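LbaCas13a H328A (C2c2) (Lachnospiraceae bacterium NK4A179, PDB 5WLH) binds pre-crRNA and probably works as an RNA-guided CRISPR ribonuclease that cuts RNA at adenines. Local coordinates at residues A[724-735]-A[850-858]; A[928-936]-A[948-956]. All blocks are in the same frame, centred on the assembly; numbering follows the deposited sequence.

Contact 1: residues A[724-735]-A[850-858]. With nucleotides of chain B.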
loop_
_atom_site.group_PDB
_atom_site.type_symbol
_atom_site.label_atom_id
_atom_site.label_comp_id
_atom_site.label_asym_id
_atom_site.label_seq_id
_atom_site.Cartn_x
_atom_site.Cartn_y
_atom_site.Cartn_z
ATOM N N PHE A 724 -20.786 21.019 -12.329
ATOM C CA PHE A 724 -20.808 19.687 -12.928
ATOM C C PHE A 724 -20.273 18.640 -11.959
ATOM O O PHE A 724 -20.804 17.525 -11.879
ATOM C CB PHE A 724 -19.974 19.656 -14.207
ATOM C CG PHE A 724 -20.697 20.191 -15.413
ATOM C CD1 PHE A 724 -21.916 20.843 -15.273
ATOM C CD2 PHE A 724 -20.158 20.044 -16.678
ATOM C CE1 PHE A 724 -22.587 21.342 -16.388
ATOM C CE2 PHE A 724 -20.816 20.544 -17.794
ATOM C CZ PHE A 724 -22.034 21.189 -17.644
ATOM N N LYS A 725 -19.228 18.990 -11.209
ATOM C CA LYS A 725 -18.667 18.039 -10.255
ATOM C C LYS A 725 -19.714 17.645 -9.221
ATOM O O LYS A 725 -19.917 16.457 -8.941
ATOM C CB LYS A 725 -17.431 18.638 -9.576
ATOM C CG LYS A 725 -16.671 17.613 -8.700
ATOM C CD LYS A 725 -17.055 17.732 -7.213
ATOM C CE LYS A 725 -16.465 18.989 -6.584
ATOM N NZ LYS A 725 -16.833 19.104 -5.131
ATOM N N GLU A 726 -20.410 18.638 -8.661
ATOM C CA GLU A 726 -21.441 18.336 -7.682
ATOM C C GLU A 726 -22.567 17.529 -8.311
ATOM O O GLU A 726 -23.101 16.609 -7.684
ATOM C CB GLU A 726 -21.960 19.627 -7.055
ATOM C CG GLU A 726 -20.935 20.316 -6.172
ATOM C CD GLU A 726 -20.623 19.515 -4.909
ATOM O OE1 GLU A 726 -19.435 19.232 -4.670
ATOM O OE2 GLU A 726 -21.560 19.186 -4.149
ATOM N N ILE A 727 -22.923 17.836 -9.560
ATOM C CA ILE A 727 -23.969 17.062 -10.228
ATOM C C ILE A 727 -23.515 15.632 -10.458
ATOM O O ILE A 727 -24.288 14.681 -10.277
ATOM C CB ILE A 727 -24.363 17.724 -11.555
ATOM C CG1 ILE A 727 -24.994 19.093 -11.286
ATOM C CG2 ILE A 727 -25.268 16.783 -12.342
ATOM C CD1 ILE A 727 -25.294 19.866 -12.559
ATOM N N TYR A 728 -22.260 15.463 -10.874
ATOM C CA TYR A 728 -21.723 14.142 -11.164
ATOM C C TYR A 728 -21.922 13.223 -9.973
ATOM O O TYR A 728 -22.489 12.132 -10.094
ATOM C CB TYR A 728 -20.235 14.273 -11.516
ATOM C CG TYR A 728 -19.542 12.989 -11.906
ATOM C CD1 TYR A 728 -19.663 12.476 -13.182
ATOM C CD2 TYR A 728 -18.753 12.296 -10.991
ATOM C CE1 TYR A 728 -19.030 11.312 -13.548
ATOM C CE2 TYR A 728 -18.112 11.129 -11.353
ATOM C CZ TYR A 728 -18.245 10.645 -12.617
ATOM O OH TYR A 728 -17.609 9.493 -12.969
ATOM N N TYR A 729 -21.524 13.683 -8.796
ATOM C CA TYR A 729 -21.550 12.790 -7.647
ATOM C C TYR A 729 -22.944 12.680 -7.041
ATOM O O TYR A 729 -23.358 11.588 -6.639
ATOM C CB TYR A 729 -20.543 13.257 -6.594
ATOM C CG TYR A 729 -19.112 13.083 -7.053
ATOM C CD1 TYR A 729 -18.589 11.809 -7.280
ATOM C CD2 TYR A 729 -18.293 14.182 -7.257
ATOM C CE1 TYR A 729 -17.279 11.637 -7.710
ATOM C CE2 TYR A 729 -16.994 14.024 -7.674
ATOM C CZ TYR A 729 -16.494 12.745 -7.894
ATOM O OH TYR A 729 -15.200 12.594 -8.324
ATOM N N ASN A 730 -23.692 13.784 -6.993
ATOM C CA ASN A 730 -24.889 13.838 -6.168
ATOM C C ASN A 730 -26.192 13.604 -6.929
ATOM O O ASN A 730 -27.246 13.452 -6.291
ATOM C CB ASN A 730 -24.940 15.182 -5.442
ATOM C CG ASN A 730 -23.794 15.343 -4.459
ATOM O OD1 ASN A 730 -23.822 14.774 -3.380
ATOM N ND2 ASN A 730 -22.782 16.118 -4.835
ATOM N N ALA A 731 -26.150 13.540 -8.255
ATOM C CA ALA A 731 -27.352 13.290 -9.036
ATOM C C ALA A 731 -27.098 12.290 -10.156
ATOM O O ALA A 731 -27.892 11.371 -10.377
ATOM C CB ALA A 731 -27.872 14.609 -9.625
ATOM N N PHE A 732 -25.982 12.463 -10.865
ATOM C CA PHE A 732 -25.749 11.719 -12.096
ATOM C C PHE A 732 -25.514 10.239 -11.827
ATOM O O PHE A 732 -26.152 9.377 -12.441
ATOM C CB PHE A 732 -24.564 12.345 -12.837
ATOM C CG PHE A 732 -23.971 11.483 -13.911
ATOM C CD1 PHE A 732 -24.634 11.279 -15.116
ATOM C CD2 PHE A 732 -22.724 10.902 -13.732
ATOM C CE1 PHE A 732 -24.071 10.502 -16.107
ATOM C CE2 PHE A 732 -22.159 10.127 -14.726
ATOM C CZ PHE A 732 -22.832 9.927 -15.914
ATOM N N LEU A 733 -24.593 9.915 -10.919
ATOM C CA LEU A 733 -24.145 8.530 -10.827
ATOM C C LEU A 733 -25.249 7.580 -10.369
ATOM O O LEU A 733 -25.243 6.411 -10.758
ATOM C CB LEU A 733 -22.930 8.430 -9.892
ATOM C CG LEU A 733 -21.605 8.981 -10.416
ATOM C CD1 LEU A 733 -20.566 8.968 -9.288
ATOM C CD2 LEU A 733 -21.115 8.196 -11.624
ATOM N N ASN A 734 -26.210 8.049 -9.567
ATOM C CA ASN A 734 -27.283 7.195 -9.068
ATOM C C ASN A 734 -28.564 7.291 -9.882
ATOM O O ASN A 734 -29.565 6.669 -9.509
ATOM C CB ASN A 734 -27.595 7.536 -7.610
ATOM C CG ASN A 734 -26.380 7.430 -6.724
ATOM O OD1 ASN A 734 -25.521 6.573 -6.932
ATOM N ND2 ASN A 734 -26.284 8.318 -5.747
ATOM N N ASP A 735 -28.564 8.043 -10.972
ATOM C CA ASP A 735 -29.791 8.236 -11.731
ATOM C C ASP A 735 -30.135 6.974 -12.517
ATOM O O ASP A 735 -29.289 6.412 -13.222
ATOM C CB ASP A 735 -29.648 9.435 -12.659
ATOM C CG ASP A 735 -30.916 9.708 -13.446
ATOM O OD1 ASP A 735 -31.790 10.425 -12.921
ATOM O OD2 ASP A 735 -31.032 9.192 -14.571
ATOM N N LEU A 850 -18.927 7.328 -19.600
ATOM C CA LEU A 850 -19.402 8.190 -18.523
ATOM C C LEU A 850 -19.518 9.639 -18.982
ATOM O O LEU A 850 -20.497 10.321 -18.661
ATOM C CB LEU A 850 -18.469 8.087 -17.312
ATOM C CG LEU A 850 -18.640 6.863 -16.404
ATOM C CD1 LEU A 850 -17.530 6.815 -15.354
ATOM C CD2 LEU A 850 -19.994 6.849 -15.731
ATOM N N ARG A 851 -18.518 10.126 -19.726
ATOM C CA ARG A 851 -18.502 11.520 -20.154
ATOM C C ARG A 851 -19.690 11.827 -21.051
ATOM O O ARG A 851 -20.355 12.858 -20.888
ATOM C CB ARG A 851 -17.185 11.809 -20.872
ATOM C CG ARG A 851 -16.941 13.249 -21.255
ATOM C CD ARG A 851 -15.727 13.331 -22.186
ATOM N NE ARG A 851 -14.492 12.955 -21.496
ATOM C CZ ARG A 851 -13.740 11.903 -21.807
ATOM N NH1 ARG A 851 -14.080 11.114 -22.814
ATOM N NH2 ARG A 851 -12.642 11.644 -21.106
ATOM N N LYS A 852 -20.002 10.915 -21.971
ATOM C CA LYS A 852 -21.134 11.131 -22.862
ATOM C C LYS A 852 -22.461 10.957 -22.128
ATOM O O LYS A 852 -23.390 11.747 -22.333
ATOM C CB LYS A 852 -21.025 10.198 -24.069
ATOM C CG LYS A 852 -19.789 10.468 -24.934
ATOM C CD LYS A 852 -19.445 11.969 -25.007
ATOM C CE LYS A 852 -18.037 12.206 -25.557
ATOM N NZ LYS A 852 -17.457 13.518 -25.206
ATOM N N ALA A 853 -22.563 9.955 -21.237
ATOM C CA ALA A 853 -23.773 9.821 -20.438
ATOM C C ALA A 853 -24.027 11.071 -19.602
ATOM O O ALA A 853 -25.183 11.482 -19.426
ATOM C CB ALA A 853 -23.682 8.581 -19.539
ATOM N N PHE A 854 -22.964 11.685 -19.070
ATOM C CA PHE A 854 -23.137 12.879 -18.245
ATOM C C PHE A 854 -23.636 14.052 -19.080
ATOM O O PHE A 854 -24.539 14.785 -18.666
ATOM C CB PHE A 854 -21.827 13.250 -17.548
ATOM C CG PHE A 854 -21.943 14.430 -16.628
ATOM C CD1 PHE A 854 -22.320 14.259 -15.300
ATOM C CD2 PHE A 854 -21.683 15.720 -17.087
ATOM C CE1 PHE A 854 -22.427 15.344 -14.451
ATOM C CE2 PHE A 854 -21.776 16.820 -16.244
ATOM C CZ PHE A 854 -22.150 16.627 -14.907
ATOM N N LEU A 855 -23.038 14.258 -20.249
ATOM C CA LEU A 855 -23.479 15.359 -21.098
ATOM C C LEU A 855 -24.950 15.210 -21.453
ATOM O O LEU A 855 -25.701 16.191 -21.425
ATOM C CB LEU A 855 -22.613 15.437 -22.355
ATOM C CG LEU A 855 -21.137 15.756 -22.081
ATOM C CD1 LEU A 855 -20.270 15.512 -23.307
ATOM C CD2 LEU A 855 -20.953 17.174 -21.562
ATOM N N GLU A 856 -25.385 13.985 -21.758
ATOM C CA GLU A 856 -26.793 13.764 -22.075
ATOM C C GLU A 856 -27.676 13.988 -20.852
ATOM O O GLU A 856 -28.780 14.539 -20.967
ATOM C CB GLU A 856 -26.988 12.357 -22.649
ATOM C CG GLU A 856 -28.441 11.949 -22.825
ATOM C CD GLU A 856 -28.599 10.633 -23.564
ATOM O OE1 GLU A 856 -29.012 10.666 -24.744
ATOM O OE2 GLU A 856 -28.314 9.569 -22.968
ATOM N N PHE A 857 -27.201 13.571 -19.669
ATOM C CA PHE A 857 -27.920 13.818 -18.423
ATOM C C PHE A 857 -28.142 15.308 -18.196
ATOM O O PHE A 857 -29.224 15.729 -17.758
ATOM C CB PHE A 857 -27.124 13.211 -17.256
ATOM C CG PHE A 857 -27.733 13.445 -15.900
ATOM C CD1 PHE A 857 -28.859 12.740 -15.499
ATOM C CD2 PHE A 857 -27.158 14.339 -15.012
ATOM C CE1 PHE A 857 -29.403 12.930 -14.252
ATOM C CE2 PHE A 857 -27.706 14.536 -13.754
ATOM C CZ PHE A 857 -28.837 13.829 -13.379
ATOM N N ILE A 858 -27.111 16.114 -18.447
ATOM C CA ILE A 858 -27.225 17.563 -18.300
ATOM C C ILE A 858 -28.280 18.107 -19.262
ATOM O O ILE A 858 -29.183 18.857 -18.869
ATOM C CB ILE A 858 -25.852 18.224 -18.530
ATOM C CG1 ILE A 858 -24.875 17.821 -17.420
ATOM C CG2 ILE A 858 -25.981 19.734 -18.603
ATOM C CD1 ILE A 858 -25.211 18.406 -16.074
ATOM P P A B 34 -13.966 10.555 -5.784
ATOM O OP1 A B 34 -15.012 10.406 -4.733
ATOM O OP2 A B 34 -14.308 10.358 -7.240
ATOM O "O5'" A B 34 -13.166 11.917 -5.695
ATOM C "C5'" A B 34 -12.865 12.512 -4.440
ATOM C "C4'" A B 34 -12.656 14.004 -4.563
ATOM O "O4'" A B 34 -11.354 14.283 -5.157
ATOM C "C3'" A B 34 -13.699 14.739 -5.424
ATOM O "O3'" A B 34 -14.045 15.971 -4.806
ATOM C "C2'" A B 34 -12.930 15.039 -6.713
ATOM O "O2'" A B 34 -13.381 16.175 -7.420
ATOM C "C1'" A B 34 -11.511 15.239 -6.185
ATOM N N9 A B 34 -10.476 15.079 -7.213
ATOM C C8 A B 34 -10.106 13.998 -7.968
ATOM N N7 A B 34 -9.152 14.266 -8.832
ATOM C C5 A B 34 -8.889 15.615 -8.649
ATOM C C6 A B 34 -7.992 16.515 -9.253
ATOM N N6 A B 34 -7.136 16.193 -10.228
ATOM N N1 A B 34 -7.996 17.797 -8.821
ATOM C C2 A B 34 -8.851 18.145 -7.848
ATOM N N3 A B 34 -9.739 17.387 -7.206
ATOM C C4 A B 34 -9.701 16.122 -7.655
ATOM P P U B 35 -14.973 16.008 -3.495
ATOM O OP1 U B 35 -15.130 14.648 -2.933
ATOM O OP2 U B 35 -16.254 16.691 -3.801
ATOM O "O5'" U B 35 -14.117 16.928 -2.533
ATOM C "C5'" U B 35 -14.681 17.526 -1.388
ATOM C "C4'" U B 35 -13.664 18.425 -0.749
ATOM O "O4'" U B 35 -12.530 17.640 -0.314
ATOM C "C3'" U B 35 -13.059 19.451 -1.687
ATOM O "O3'" U B 35 -13.904 20.571 -1.816
ATOM C "C2'" U B 35 -11.721 19.762 -1.033
ATOM O "O2'" U B 35 -11.876 20.724 -0.005
ATOM C "C1'" U B 35 -11.352 18.406 -0.405
ATOM N N1 U B 35 -10.377 17.675 -1.242
ATOM C C2 U B 35 -9.058 18.025 -1.069
ATOM O O2 U B 35 -8.692 18.855 -0.258
ATOM N N3 U B 35 -8.178 17.352 -1.865
ATOM C C4 U B 35 -8.480 16.403 -2.817
ATOM O O4 U B 35 -7.553 15.913 -3.463
ATOM C C5 U B 35 -9.869 16.099 -2.949
ATOM C C6 U B 35 -10.757 16.731 -2.172
ATOM P P A B 36 -14.293 21.123 -3.263
ATOM O OP1 A B 36 -15.259 22.212 -2.997
ATOM O OP2 A B 36 -14.636 20.018 -4.182
ATOM O "O5'" A B 36 -12.929 21.730 -3.784
ATOM C "C5'" A B 36 -12.879 22.419 -5.021
ATOM C "C4'" A B 36 -12.103 23.701 -4.887
ATOM O "O4'" A B 36 -12.754 24.580 -3.930
ATOM C "C3'" A B 36 -10.678 23.553 -4.400
ATOM O "O3'" A B 36 -9.982 24.686 -4.921
ATOM C "C2'" A B 36 -10.845 23.703 -2.886
ATOM O "O2'" A B 36 -9.667 24.024 -2.185
ATOM C "C1'" A B 36 -11.880 24.823 -2.832
ATOM N N9 A B 36 -12.730 24.879 -1.648
ATOM C C8 A B 36 -13.328 23.863 -0.941
ATOM N N7 A B 36 -14.105 24.297 0.025
ATOM C C5 A B 36 -14.037 25.684 -0.079
ATOM C C6 A B 36 -14.637 26.731 0.650
ATOM N N6 A B 36 -15.463 26.530 1.683
ATOM N N1 A B 36 -14.352 28.003 0.280
ATOM C C2 A B 36 -13.529 28.208 -0.752
ATOM N N3 A B 36 -12.912 27.305 -1.512
ATOM C C4 A B 36 -13.210 26.052 -1.116
#
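Three anionic oxygens converge on Lys725 NZ: OP2 of A36 of chain B at 2.6 Å, OP2 of U35 of chain B at 2.8 Å, and, as a salt bridge, Glu726 OE1 at 2.6 Å. One turn on, Tyr729 OH donates to OP2 of A34 of chain B (2.6 Å), so this side holds consecutive phosphates. The side turned to 850-858 is apolar and largely aromatic, and no hydrogen bond crosses it. Phe854 presents edges to two rings: its CE2 lies 3.6 Å from Phe724 CD2, over the face, and its CD1 lies 3.5 Å from Phe732 CG, with the ring planes at 77°. With CG anti to the backbone N (chi1 164°), Phe732 carries its ring as a knob among Leu850, Ala853, Phe854 and Phe857; its CA sits 4.1 Å from the Phe857 ring centroid, over the face. An alanine at Phe732 would strip Phe854 CD1 of the face it meets and is likely to leave a gap between Leu850 and Phe857. The axes of segments 724-732 and 850-858 cross at 93°, flanked by helix 654-665, helix 678-681 and helix 736-745, whose Val738 touches Phe732 and Phe857.

Contact 2: residues A[928-936]-A[948-956]. With nucleotides of chain B.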
loop_
_atom_site.group_PDB
_atom_site.type_symbol
_atom_site.label_atom_id
_atom_site.label_comp_id
_atom_site.label_asym_id
_atom_site.label_seq_id
_atom_site.Cartn_x
_atom_site.Cartn_y
_atom_site.Cartn_z
ATOM N N TYR A 928 -13.181 0.085 1.685
ATOM C CA TYR A 928 -13.541 -0.996 2.597
ATOM C C TYR A 928 -14.907 -1.578 2.247
ATOM O O TYR A 928 -15.075 -2.802 2.149
ATOM C CB TYR A 928 -13.530 -0.467 4.035
ATOM C CG TYR A 928 -14.126 -1.442 5.019
ATOM C CD1 TYR A 928 -13.361 -2.491 5.512
ATOM C CD2 TYR A 928 -15.434 -1.320 5.452
ATOM C CE1 TYR A 928 -13.886 -3.397 6.374
ATOM C CE2 TYR A 928 -15.977 -2.233 6.349
ATOM C CZ TYR A 928 -15.178 -3.261 6.813
ATOM O OH TYR A 928 -15.649 -4.192 7.699
ATOM N N LYS A 929 -15.910 -0.712 2.086
ATOM C CA LYS A 929 -17.265 -1.212 1.879
ATOM C C LYS A 929 -17.358 -2.011 0.582
ATOM O O LYS A 929 -17.982 -3.079 0.542
ATOM C CB LYS A 929 -18.250 -0.051 1.867
ATOM C CG LYS A 929 -19.715 -0.498 1.767
ATOM C CD LYS A 929 -20.650 0.709 1.769
ATOM C CE LYS A 929 -22.114 0.255 1.773
ATOM N NZ LYS A 929 -23.041 1.349 2.170
ATOM N N GLN A 930 -16.714 -1.520 -0.474
ATOM C CA GLN A 930 -16.755 -2.205 -1.759
ATOM C C GLN A 930 -16.026 -3.532 -1.697
ATOM O O GLN A 930 -16.464 -4.507 -2.311
ATOM C CB GLN A 930 -16.138 -1.332 -2.848
ATOM C CG GLN A 930 -16.559 -1.753 -4.258
ATOM C CD GLN A 930 -15.723 -2.863 -4.836
ATOM O OE1 GLN A 930 -14.574 -3.072 -4.424
ATOM N NE2 GLN A 930 -16.275 -3.564 -5.845
ATOM N N TYR A 931 -14.878 -3.568 -1.008
ATOM C CA TYR A 931 -14.114 -4.808 -0.888
ATOM C C TYR A 931 -14.934 -5.871 -0.166
ATOM O O TYR A 931 -15.066 -7.005 -0.637
ATOM C CB TYR A 931 -12.799 -4.503 -0.156
ATOM C CG TYR A 931 -11.723 -5.568 -0.123
ATOM C CD1 TYR A 931 -11.786 -6.722 -0.905
ATOM C CD2 TYR A 931 -10.619 -5.394 0.704
ATOM C CE1 TYR A 931 -10.772 -7.683 -0.840
ATOM C CE2 TYR A 931 -9.623 -6.324 0.763
ATOM C CZ TYR A 931 -9.699 -7.466 0.007
ATOM O OH TYR A 931 -8.673 -8.377 0.119
ATOM N N VAL A 932 -15.546 -5.503 0.952
ATOM C CA VAL A 932 -16.352 -6.472 1.686
ATOM C C VAL A 932 -17.501 -6.962 0.813
ATOM O O VAL A 932 -17.795 -8.160 0.766
ATOM C CB VAL A 932 -16.847 -5.850 3.005
ATOM C CG1 VAL A 932 -17.899 -6.735 3.664
ATOM C CG2 VAL A 932 -15.657 -5.593 3.966
ATOM N N TRP A 933 -18.166 -6.045 0.108
ATOM C CA TRP A 933 -19.242 -6.456 -0.792
ATOM C C TRP A 933 -18.726 -7.427 -1.846
ATOM O O TRP A 933 -19.366 -8.444 -2.142
ATOM C CB TRP A 933 -19.855 -5.210 -1.440
ATOM C CG TRP A 933 -20.790 -5.446 -2.621
ATOM C CD1 TRP A 933 -22.158 -5.613 -2.574
ATOM C CD2 TRP A 933 -20.429 -5.495 -4.003
ATOM N NE1 TRP A 933 -22.659 -5.772 -3.850
ATOM C CE2 TRP A 933 -21.619 -5.720 -4.742
ATOM C CE3 TRP A 933 -19.219 -5.388 -4.693
ATOM C CZ2 TRP A 933 -21.626 -5.820 -6.131
ATOM C CZ3 TRP A 933 -19.225 -5.501 -6.071
ATOM C CH2 TRP A 933 -20.427 -5.713 -6.779
ATOM N N ASP A 934 -17.553 -7.136 -2.408
ATOM C CA ASP A 934 -17.033 -7.956 -3.493
ATOM C C ASP A 934 -16.656 -9.350 -3.004
ATOM O O ASP A 934 -16.842 -10.342 -3.722
ATOM C CB ASP A 934 -15.830 -7.253 -4.125
ATOM C CG ASP A 934 -15.383 -7.923 -5.402
ATOM O OD1 ASP A 934 -16.154 -7.884 -6.386
ATOM O OD2 ASP A 934 -14.270 -8.488 -5.426
ATOM N N ILE A 935 -16.127 -9.444 -1.786
ATOM C CA ILE A 935 -15.787 -10.747 -1.219
ATOM C C ILE A 935 -17.038 -11.588 -1.033
ATOM O O ILE A 935 -17.069 -12.774 -1.384
ATOM C CB ILE A 935 -15.053 -10.587 0.117
ATOM C CG1 ILE A 935 -13.724 -9.837 -0.072
ATOM C CG2 ILE A 935 -14.807 -11.986 0.723
ATOM C CD1 ILE A 935 -13.235 -9.181 1.219
ATOM N N TYR A 936 -18.067 -11.001 -0.421
ATOM C CA TYR A 936 -19.290 -11.758 -0.210
ATOM C C TYR A 936 -19.913 -12.140 -1.543
ATOM O O TYR A 936 -20.469 -13.234 -1.688
ATOM C CB TYR A 936 -20.252 -10.942 0.638
ATOM C CG TYR A 936 -19.902 -11.012 2.111
ATOM C CD1 TYR A 936 -19.860 -12.233 2.778
ATOM C CD2 TYR A 936 -19.584 -9.870 2.824
ATOM C CE1 TYR A 936 -19.527 -12.303 4.119
ATOM C CE2 TYR A 936 -19.256 -9.932 4.173
ATOM C CZ TYR A 936 -19.227 -11.144 4.807
ATOM O OH TYR A 936 -18.904 -11.211 6.140
ATOM N N HIS A 948 -20.359 -14.243 8.536
ATOM C CA HIS A 948 -20.495 -12.798 8.381
ATOM C C HIS A 948 -20.058 -12.039 9.630
ATOM O O HIS A 948 -20.734 -11.103 10.070
ATOM C CB HIS A 948 -21.931 -12.462 7.997
ATOM C CG HIS A 948 -22.363 -13.074 6.698
ATOM N ND1 HIS A 948 -22.250 -12.419 5.489
ATOM C CD2 HIS A 948 -22.904 -14.284 6.418
ATOM C CE1 HIS A 948 -22.704 -13.198 4.522
ATOM N NE2 HIS A 948 -23.107 -14.336 5.060
ATOM N N SER A 949 -18.918 -12.428 10.212
ATOM C CA SER A 949 -18.342 -11.668 11.320
ATOM C C SER A 949 -18.056 -10.232 10.913
ATOM O O SER A 949 -18.100 -9.321 11.749
ATOM C CB SER A 949 -17.054 -12.334 11.807
ATOM O OG SER A 949 -15.967 -12.070 10.926
ATOM N N ILE A 950 -17.750 -10.018 9.640
ATOM C CA ILE A 950 -17.534 -8.694 9.086
ATOM C C ILE A 950 -18.759 -8.378 8.232
ATOM O O ILE A 950 -19.003 -9.032 7.212
ATOM C CB ILE A 950 -16.220 -8.638 8.296
ATOM C CG1 ILE A 950 -15.036 -8.619 9.279
ATOM C CG2 ILE A 950 -16.172 -7.421 7.392
ATOM C CD1 ILE A 950 -13.904 -9.570 8.952
ATOM N N ALA A 951 -19.556 -7.405 8.666
ATOM C CA ALA A 951 -20.796 -7.084 7.977
ATOM C C ALA A 951 -20.533 -6.206 6.755
ATOM O O ALA A 951 -19.529 -5.495 6.665
ATOM C CB ALA A 951 -21.763 -6.376 8.920
ATOM N N GLU A 952 -21.471 -6.251 5.804
ATOM C CA GLU A 952 -21.391 -5.362 4.650
ATOM C C GLU A 952 -21.851 -3.942 4.963
ATOM O O GLU A 952 -21.435 -3.004 4.272
ATOM C CB GLU A 952 -22.229 -5.908 3.482
ATOM C CG GLU A 952 -21.651 -7.142 2.818
ATOM C CD GLU A 952 -22.580 -7.739 1.772
ATOM O OE1 GLU A 952 -22.891 -7.038 0.789
ATOM O OE2 GLU A 952 -23.005 -8.904 1.941
ATOM N N ASP A 953 -22.688 -3.761 5.986
ATOM C CA ASP A 953 -23.383 -2.507 6.203
ATOM C C ASP A 953 -23.009 -1.818 7.508
ATOM O O ASP A 953 -23.514 -0.731 7.783
ATOM C CB ASP A 953 -24.896 -2.741 6.162
ATOM C CG ASP A 953 -25.353 -3.821 7.148
ATOM O OD1 ASP A 953 -24.494 -4.495 7.760
ATOM O OD2 ASP A 953 -26.582 -3.998 7.312
ATOM N N LYS A 954 -22.149 -2.414 8.314
ATOM C CA LYS A 954 -21.792 -1.843 9.602
ATOM C C LYS A 954 -20.306 -2.023 9.847
ATOM O O LYS A 954 -19.674 -2.932 9.307
ATOM C CB LYS A 954 -22.574 -2.492 10.746
ATOM C CG LYS A 954 -24.053 -2.140 10.726
ATOM C CD LYS A 954 -24.834 -3.017 11.693
ATOM C CE LYS A 954 -25.612 -2.168 12.679
ATOM N NZ LYS A 954 -26.869 -1.663 12.070
ATOM N N ILE A 955 -19.763 -1.145 10.680
ATOM C CA ILE A 955 -18.376 -1.210 11.110
ATOM C C ILE A 955 -18.353 -0.859 12.588
ATOM O O ILE A 955 -18.951 0.142 12.999
ATOM C CB ILE A 955 -17.476 -0.266 10.282
ATOM C CG1 ILE A 955 -16.026 -0.316 10.771
ATOM C CG2 ILE A 955 -18.008 1.166 10.268
ATOM C CD1 ILE A 955 -15.227 -1.423 10.131
ATOM N N ALA A 956 -17.715 -1.706 13.393
ATOM C CA ALA A 956 -17.589 -1.450 14.827
ATOM C C ALA A 956 -18.951 -1.149 15.453
ATOM O O ALA A 956 -19.080 -0.287 16.326
ATOM C CB ALA A 956 -16.601 -0.309 15.087
ATOM P P A B 25 -5.941 -11.823 -6.528
ATOM O OP1 A B 25 -7.234 -12.551 -6.698
ATOM O OP2 A B 25 -5.047 -11.630 -7.691
ATOM O "O5'" A B 25 -6.291 -10.401 -5.921
ATOM C "C5'" A B 25 -5.277 -9.517 -5.462
ATOM C "C4'" A B 25 -5.663 -8.894 -4.148
ATOM O "O4'" A B 25 -6.715 -7.910 -4.354
ATOM C "C3'" A B 25 -6.193 -9.872 -3.096
ATOM O "O3'" A B 25 -5.721 -9.462 -1.818
ATOM C "C2'" A B 25 -7.695 -9.635 -3.127
ATOM O "O2'" A B 25 -8.359 -9.959 -1.921
ATOM C "C1'" A B 25 -7.742 -8.141 -3.409
ATOM N N9 A B 25 -9.029 -7.683 -3.918
ATOM C C8 A B 25 -9.921 -8.387 -4.690
ATOM N N7 A B 25 -11.028 -7.725 -4.934
ATOM C C5 A B 25 -10.841 -6.522 -4.269
ATOM C C6 A B 25 -11.651 -5.388 -4.143
ATOM N N6 A B 25 -12.855 -5.301 -4.712
ATOM N N1 A B 25 -11.191 -4.360 -3.401
ATOM C C2 A B 25 -9.984 -4.451 -2.831
ATOM N N3 A B 25 -9.133 -5.477 -2.881
ATOM C C4 A B 25 -9.626 -6.483 -3.625
HETATM O O HOH W 1 -20.201 -3.923 1.953
HETATM O O HOH W 2 -22.103 -8.995 -1.776
#
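An adenosine site and a chain reversal share the helical segment 928-936: Tyr931 and Gln930 meet A25 of chain B, while Tyr928, Val932 and Tyr936 receive the returning loop 948-956. The adenine lies over one face of Tyr931, with N3 above the ring centre, and Tyr931 OH donates to O2' of A25 of chain B at 2.6 Å. Gln930 OE1 accepts from N6 of A25 of chain B at 2.8 Å and 174°, a nearly straight bond that engages the exocyclic amine.

Toward the loop, Tyr936 OH donates to Ile950 O, which lies near the ring plane at its edge; the modelled separation is very short, so its exact length is doubtful. Tyr936 has CG anti to the carbonyl carbon (chi1 -80°), which lays the ring so that His948 and Glu952 meet it from the same side, the imidazole near CE1. The His948 ring is tilted only 18° from it but slid aside, so the two barely overlap, and Glu952 CG packs 3.4 Å from Tyr936 CD2. Farther back along the helix, Ile950 CG2 touches Tyr928 OH at 3.3 Å and Val932 CG2 at 3.9 Å, and Ile955 CD1 also reaches the phenol end of Tyr928.

Two waters bridge the segments. One donates to Lys929 O and Glu952 O, 2.8 Å from each; another donates to Trp933 O and, weakly, to Glu952 OE1. Lys929 NZ itself pairs with Glu670.

Such geometry is that of a helix followed by a loop that doubles back along it to a short beta hairpin, strands 954-955 and 958-959, with base and ribose contacts made from the helix, as expected of an RNA-binding protein.

How the contacts relate
Following the chain from the N terminus, helix 709-732 comes first, and contact 1 closes when helix 843-861 crosses it, with 114 residues between its segments; that long loop includes helices 736-745, 786-799 and 805-813 and several unmodelled parts. Contact 2 opens later and closes a much shorter loop, 11 residues between 928-936 and 948-956, the first five still in helix 915-941. The two are in series, neither nested nor crossed. The centres of contact 1 and contact 2 lie about 27 Å apart. Nearest atoms of contact 1 and contact 2 are about 11 Å apart, without touching. Both involve chain B: contact 1 beside A34 to A36, contact 2 beside A25. Helix 805-813, within the first loop, touches Trp933 of contact 2.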